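Local coordinates for protein lymphotactin (PDB 2NYZ) that is a secreted C-class chemokine that probably attracts lymphocytes, though not monocytes or neutrophils, by binding a chemokine receptor, at residues Val37-Lys42 with Ala53-Asp58. Numbering follows the deposited sequence.
Sequences VIFITK and ATWVRD
Val37 and Phe39 of the middle sheet strand meet Val56 and Trp55 on the first turn of the C-terminal helix, a pairing that belongs to the chemokine fold, in which a three-stranded antiparallel sheet carries one helix across a face. The helix start passes over strand 37-41 at 59°, with the two short axes 10.8 Å apart, so the gap is bridged by side chains alone and no hydrogen bond crosses it. Val56 is the hub. Its CG1, set anti to the backbone N, points down at the sheet and touches both strand residues. The meeting with Val37 is tip to tip, Val37 CG2 standing 3.7 Å from Val56 CG1. Phe39 reaches the same methyl obliquely with CZ, 3.5 Å from Val56 CG1. On the strand itself, Val37 CG1 lies over one face of the Phe39 ring, 3.6 Å above its plane and offset toward the rim. Trp55 joins from the side of the helix: its CB does not face the strand, but chi1 of 70° puts CG between the backbone N and the carbonyl carbon and brings the indole back toward the strand. There its six-membered ring meets that of Phe39 at a slant, the planes inclined at 35° and the centroids 5.9 Å apart. Val56 CG2 sits over the centre of the indole, 3.3 Å above its plane. Ala49 of strand 46-49, which also touches Phe39, Trp55 and Val56, extends this apolar layer, while Ile24 and Tyr27 of strand 24-28 pack against Phe39. Ala53 is the N-cap residue just before helix 54-64, and its O accepts a hydrogen bond from Arg57 N. Where the two rings come nearest, Phe39 CE2 lies 3.8 Å from Trp55 CZ3.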
loop_
_atom_site.group_PDB
_atom_site.type_symbol
_atom_site.label_atom_id
_atom_site.label_comp_id
_atom_site.label_asym_id
_atom_site.label_seq_id
_atom_site.Cartn_x
_atom_site.Cartn_y
_atom_site.Cartn_z
ATOM N N VAL D 37 5.953 -6.152 35.478
ATOM C CA VAL D 37 7.197 -6.635 36.031
ATOM C C VAL D 37 8.291 -5.978 35.210
ATOM O O VAL D 37 8.327 -6.124 33.987
ATOM C CB VAL D 37 7.328 -8.153 35.863
ATOM C CG1 VAL D 37 8.705 -8.605 36.328
ATOM C CG2 VAL D 37 6.232 -8.858 36.640
ATOM N N ILE D 38 9.177 -5.245 35.869
ATOM C CA ILE D 38 10.254 -4.598 35.145
ATOM C C ILE D 38 11.552 -5.356 35.362
ATOM O O ILE D 38 12.170 -5.253 36.424
ATOM C CB ILE D 38 10.468 -3.141 35.602
ATOM C CG1 ILE D 38 9.145 -2.370 35.557
ATOM C CG2 ILE D 38 11.469 -2.459 34.680
ATOM C CD1 ILE D 38 9.234 -0.968 36.156
ATOM N N PHE D 39 11.962 -6.128 34.364
ATOM C CA PHE D 39 13.209 -6.870 34.478
ATOM C C PHE D 39 14.378 -5.927 34.185
ATOM O O PHE D 39 14.257 -5.002 33.381
ATOM C CB PHE D 39 13.232 -8.033 33.485
ATOM C CG PHE D 39 12.231 -9.105 33.779
ATOM C CD1 PHE D 39 12.324 -9.861 34.943
ATOM C CD2 PHE D 39 11.205 -9.376 32.887
ATOM C CE1 PHE D 39 11.410 -10.874 35.210
ATOM C CE2 PHE D 39 10.288 -10.386 33.143
ATOM C CZ PHE D 39 10.389 -11.138 34.305
ATOM N N ILE D 40 15.502 -6.148 34.847
ATOM C CA ILE D 40 16.683 -5.335 34.615
ATOM C C ILE D 40 17.767 -6.284 34.131
ATOM O O ILE D 40 18.348 -7.007 34.933
ATOM C CB ILE D 40 17.153 -4.658 35.902
ATOM C CG1 ILE D 40 16.041 -3.743 36.437
ATOM C CG2 ILE D 40 18.421 -3.872 35.634
ATOM C CD1 ILE D 40 16.388 -3.024 37.739
ATOM N N THR D 41 18.030 -6.295 32.827
ATOM C CA THR D 41 19.038 -7.186 32.267
ATOM C C THR D 41 20.378 -6.977 32.956
ATOM O O THR D 41 20.622 -5.934 33.566
ATOM C CB THR D 41 19.224 -6.970 30.754
ATOM O OG1 THR D 41 20.012 -5.796 30.528
ATOM C CG2 THR D 41 17.870 -6.818 30.074
ATOM N N LYS D 42 21.248 -7.971 32.842
ATOM C CA LYS D 42 22.548 -7.914 33.482
ATOM C C LYS D 42 23.404 -6.722 33.096
ATOM O O LYS D 42 24.348 -6.397 33.814
ATOM C CB LYS D 42 23.309 -9.222 33.244
ATOM C CG LYS D 42 22.725 -10.413 34.017
ATOM C CD LYS D 42 23.510 -11.696 33.776
ATOM C CE LYS D 42 22.944 -12.852 34.591
ATOM N NZ LYS D 42 21.576 -13.262 34.159
ATOM N N ALA D 53 1.914 -13.185 32.482
ATOM C CA ALA D 53 2.514 -14.080 31.500
ATOM C C ALA D 53 3.207 -15.251 32.189
ATOM O O ALA D 53 3.970 -15.064 33.139
ATOM C CB ALA D 53 3.510 -13.314 30.642
ATOM N N THR D 54 2.946 -16.459 31.703
ATOM C CA THR D 54 3.546 -17.639 32.302
ATOM C C THR D 54 5.060 -17.548 32.350
ATOM O O THR D 54 5.652 -17.740 33.411
ATOM C CB THR D 54 3.150 -18.923 31.551
ATOM O OG1 THR D 54 1.741 -19.148 31.688
ATOM C CG2 THR D 54 3.895 -20.114 32.122
ATOM N N TRP D 55 5.692 -17.247 31.218
ATOM C CA TRP D 55 7.153 -17.157 31.196
ATOM C C TRP D 55 7.699 -16.144 32.202
ATOM O O TRP D 55 8.766 -16.351 32.773
ATOM C CB TRP D 55 7.680 -16.836 29.781
ATOM C CG TRP D 55 7.399 -15.441 29.281
ATOM C CD1 TRP D 55 6.309 -15.021 28.566
ATOM C CD2 TRP D 55 8.214 -14.280 29.485
ATOM N NE1 TRP D 55 6.398 -13.672 28.314
ATOM C CE2 TRP D 55 7.559 -13.194 28.866
ATOM C CE3 TRP D 55 9.438 -14.053 30.127
ATOM C CZ2 TRP D 55 8.084 -11.898 28.879
ATOM C CZ3 TRP D 55 9.961 -12.763 30.140
ATOM C CH2 TRP D 55 9.284 -11.704 29.518
ATOM N N VAL D 56 6.968 -15.054 32.422
ATOM C CA VAL D 56 7.403 -14.038 33.374
ATOM C C VAL D 56 7.343 -14.639 34.767
ATOM O O VAL D 56 8.324 -14.607 35.517
ATOM C CB VAL D 56 6.497 -12.785 33.328
ATOM C CG1 VAL D 56 6.906 -11.797 34.414
ATOM C CG2 VAL D 56 6.593 -12.131 31.968
ATOM N N ARG D 57 6.181 -15.193 35.097
ATOM C CA ARG D 57 5.960 -15.826 36.389
ATOM C C ARG D 57 7.073 -16.836 36.664
ATOM O O ARG D 57 7.634 -16.881 37.762
ATOM C CB ARG D 57 4.608 -16.530 36.386
ATOM C CG ARG D 57 4.215 -17.114 37.723
ATOM C CD ARG D 57 2.922 -17.897 37.614
ATOM N NE ARG D 57 1.936 -17.171 36.826
ATOM C CZ ARG D 57 0.643 -17.131 37.116
ATOM N NH1 ARG D 57 0.181 -17.774 38.179
ATOM N NH2 ARG D 57 -0.188 -16.448 36.341
ATOM N N ASP D 58 7.384 -17.636 35.648
ATOM C CA ASP D 58 8.427 -18.652 35.733
ATOM C C ASP D 58 9.769 -18.045 36.141
ATOM O O ASP D 58 10.493 -18.611 36.966
ATOM C CB ASP D 58 8.576 -19.362 34.378
ATOM C CG ASP D 58 7.429 -20.321 34.083
ATOM O OD1 ASP D 58 6.314 -20.101 34.602
ATOM O OD2 ASP D 58 7.643 -21.291 33.318
#